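Local coordinates for glycosyl transferase family 8 (Streptococcus pneumoniae, PDB 5GVV), which transfers galactose from UDP-galactose to the terminal glucose of the already glycosylated serine-rich repeat protein PsrP, at residues Lys277-Asn282 with Glu301-Ile306. Sequence-based numbering, arbitrary orientation.
Sequences KLQCVN and EVHFHI
Gln279 reaches across to His305 on one face of two parallel strands, and its OE1 takes the NE2-H of that ring at 2.6 Å. The bond is nearly straight (177°), with OE1 in the imidazole plane, although amide and ring planes stand 43° apart. With CG beside its backbone N (chi1 -56°) and a bend at chi2, the glutamine chain comes over to the histidines. Gln279 NE2 donates to a water at 3.1 Å, and the same water bonds His303 ND1. His303 and His305 lie one over the other, CE1 of His305 3.5 Å above the centre of the His303 ring. Their far nitrogens are held: His303 NE2 by Thr326, His305 ND1 by Tyr328.

On the opposite face Cys280 SG rests on Val302 CG1 at 3.6 Å, and that methyl sits over the centre of the Phe304 ring. Between the faces, backbone bonds such as Cys280 N to His303 O (2.9 Å) join the strands in parallel register.

Strands 278-283 and 302-307 belong to a beta-alpha-beta unit in a six-stranded parallel sheet, away from the UDP–manganese site. Connecting helix 292-298 packs on Phe304 and Ile306, helix 395-402 on Leu278 and Val302, while strands 345-348 and 325-328 flank the pair.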
loop_
_atom_site.group_PDB
_atom_site.type_symbol
_atom_site.label_atom_id
_atom_site.label_comp_id
_atom_site.label_asym_id
_atom_site.label_seq_id
_atom_site.Cartn_x
_atom_site.Cartn_y
_atom_site.Cartn_z
ATOM N N LYS A 277 -1.174 24.751 17.927
ATOM C CA LYS A 277 -0.924 26.088 18.451
ATOM C C LYS A 277 0.333 26.116 19.309
ATOM O O LYS A 277 0.796 27.185 19.715
ATOM C CB LYS A 277 -2.131 26.589 19.255
ATOM C CG LYS A 277 -3.412 26.680 18.440
ATOM C CD LYS A 277 -3.177 27.433 17.130
ATOM C CE LYS A 277 -2.812 28.896 17.375
ATOM N NZ LYS A 277 -1.560 29.283 16.664
ATOM N N LEU A 278 0.890 24.936 19.571
ATOM C CA LEU A 278 2.061 24.820 20.435
ATOM C C LEU A 278 2.732 23.470 20.234
ATOM O O LEU A 278 2.065 22.480 19.919
ATOM C CB LEU A 278 1.658 24.974 21.907
ATOM C CG LEU A 278 2.765 25.328 22.908
ATOM C CD1 LEU A 278 3.115 26.808 22.840
ATOM C CD2 LEU A 278 2.367 24.951 24.321
ATOM N N GLN A 279 4.050 23.439 20.414
ATOM C CA GLN A 279 4.823 22.203 20.305
ATOM C C GLN A 279 5.560 21.920 21.615
ATOM O O GLN A 279 6.387 22.723 22.058
ATOM C CB GLN A 279 5.825 22.303 19.146
ATOM C CG GLN A 279 5.186 22.634 17.787
ATOM C CD GLN A 279 4.603 21.421 17.076
ATOM O OE1 GLN A 279 4.997 20.283 17.332
ATOM N NE2 GLN A 279 3.660 21.662 16.170
ATOM N N CYS A 280 5.261 20.781 22.233
ATOM C CA CYS A 280 5.861 20.434 23.521
ATOM C C CYS A 280 6.772 19.221 23.396
ATOM O O CYS A 280 6.546 18.349 22.551
ATOM C CB CYS A 280 4.776 20.155 24.564
ATOM S SG CYS A 280 3.849 21.617 25.070
ATOM N N VAL A 281 7.805 19.167 24.233
ATOM C CA VAL A 281 8.761 18.071 24.164
ATOM C C VAL A 281 9.148 17.557 25.549
ATOM O O VAL A 281 9.246 18.326 26.520
ATOM C CB VAL A 281 10.018 18.484 23.352
ATOM C CG1 VAL A 281 10.729 19.635 24.030
ATOM C CG2 VAL A 281 10.960 17.309 23.158
ATOM N N ASN A 282 9.332 16.246 25.646
ATOM C CA ASN A 282 9.902 15.637 26.841
ATOM C C ASN A 282 10.821 14.498 26.439
ATOM O O ASN A 282 10.560 13.807 25.455
ATOM C CB ASN A 282 8.813 15.119 27.781
ATOM C CG ASN A 282 9.375 14.263 28.908
ATOM O OD1 ASN A 282 9.303 13.034 28.863
ATOM N ND2 ASN A 282 9.957 14.910 29.913
ATOM N N GLU A 301 -4.856 20.612 20.630
ATOM C CA GLU A 301 -4.205 21.642 19.833
ATOM C C GLU A 301 -2.724 21.799 20.192
ATOM O O GLU A 301 -2.039 22.680 19.668
ATOM C CB GLU A 301 -4.934 22.975 19.995
ATOM C CG GLU A 301 -4.684 23.670 21.328
ATOM C CD GLU A 301 -5.669 23.277 22.413
ATOM O OE1 GLU A 301 -5.940 22.071 22.584
ATOM O OE2 GLU A 301 -6.169 24.186 23.105
ATOM N N VAL A 302 -2.237 20.946 21.091
ATOM C CA VAL A 302 -0.810 20.873 21.382
ATOM C C VAL A 302 -0.250 19.591 20.779
ATOM O O VAL A 302 -0.845 18.519 20.925
ATOM C CB VAL A 302 -0.543 20.864 22.896
ATOM C CG1 VAL A 302 0.936 20.723 23.169
ATOM C CG2 VAL A 302 -1.063 22.131 23.531
ATOM N N HIS A 303 0.880 19.703 20.088
ATOM C CA HIS A 303 1.579 18.534 19.569
ATOM C C HIS A 303 2.686 18.153 20.543
ATOM O O HIS A 303 3.665 18.896 20.714
ATOM C CB HIS A 303 2.153 18.838 18.180
ATOM C CG HIS A 303 2.718 17.644 17.472
ATOM N ND1 HIS A 303 3.194 17.703 16.179
ATOM C CD2 HIS A 303 2.887 16.361 17.874
ATOM C CE1 HIS A 303 3.630 16.511 15.817
ATOM N NE2 HIS A 303 3.461 15.679 16.829
ATOM N N PHE A 304 2.527 17.003 21.191
ATOM C CA PHE A 304 3.514 16.537 22.157
ATOM C C PHE A 304 4.532 15.641 21.476
ATOM O O PHE A 304 4.169 14.762 20.687
ATOM C CB PHE A 304 2.843 15.736 23.273
ATOM C CG PHE A 304 1.796 16.492 24.030
ATOM C CD1 PHE A 304 2.110 17.124 25.227
ATOM C CD2 PHE A 304 0.487 16.540 23.568
ATOM C CE1 PHE A 304 1.134 17.811 25.948
ATOM C CE2 PHE A 304 -0.494 17.225 24.275
ATOM C CZ PHE A 304 -0.167 17.863 25.467
ATOM N N HIS A 305 5.805 15.857 21.783
ATOM C CA HIS A 305 6.856 14.996 21.269
ATOM C C HIS A 305 7.522 14.302 22.446
ATOM O O HIS A 305 8.125 14.961 23.300
ATOM C CB HIS A 305 7.880 15.819 20.477
ATOM C CG HIS A 305 7.274 16.646 19.386
ATOM N ND1 HIS A 305 7.306 16.270 18.056
ATOM C CD2 HIS A 305 6.612 17.826 19.425
ATOM C CE1 HIS A 305 6.686 17.183 17.329
ATOM N NE2 HIS A 305 6.259 18.139 18.135
ATOM N N ILE A 306 7.396 12.981 22.504
ATOM C CA ILE A 306 7.995 12.209 23.590
ATOM C C ILE A 306 9.150 11.388 23.035
ATOM O O ILE A 306 8.946 10.504 22.196
ATOM C CB ILE A 306 6.972 11.286 24.278
ATOM C CG1 ILE A 306 5.717 12.071 24.666
ATOM C CG2 ILE A 306 7.590 10.636 25.513
ATOM C CD1 ILE A 306 6.004 13.283 25.551
HETATM O O HOH W 1 3.270 19.510 13.964
#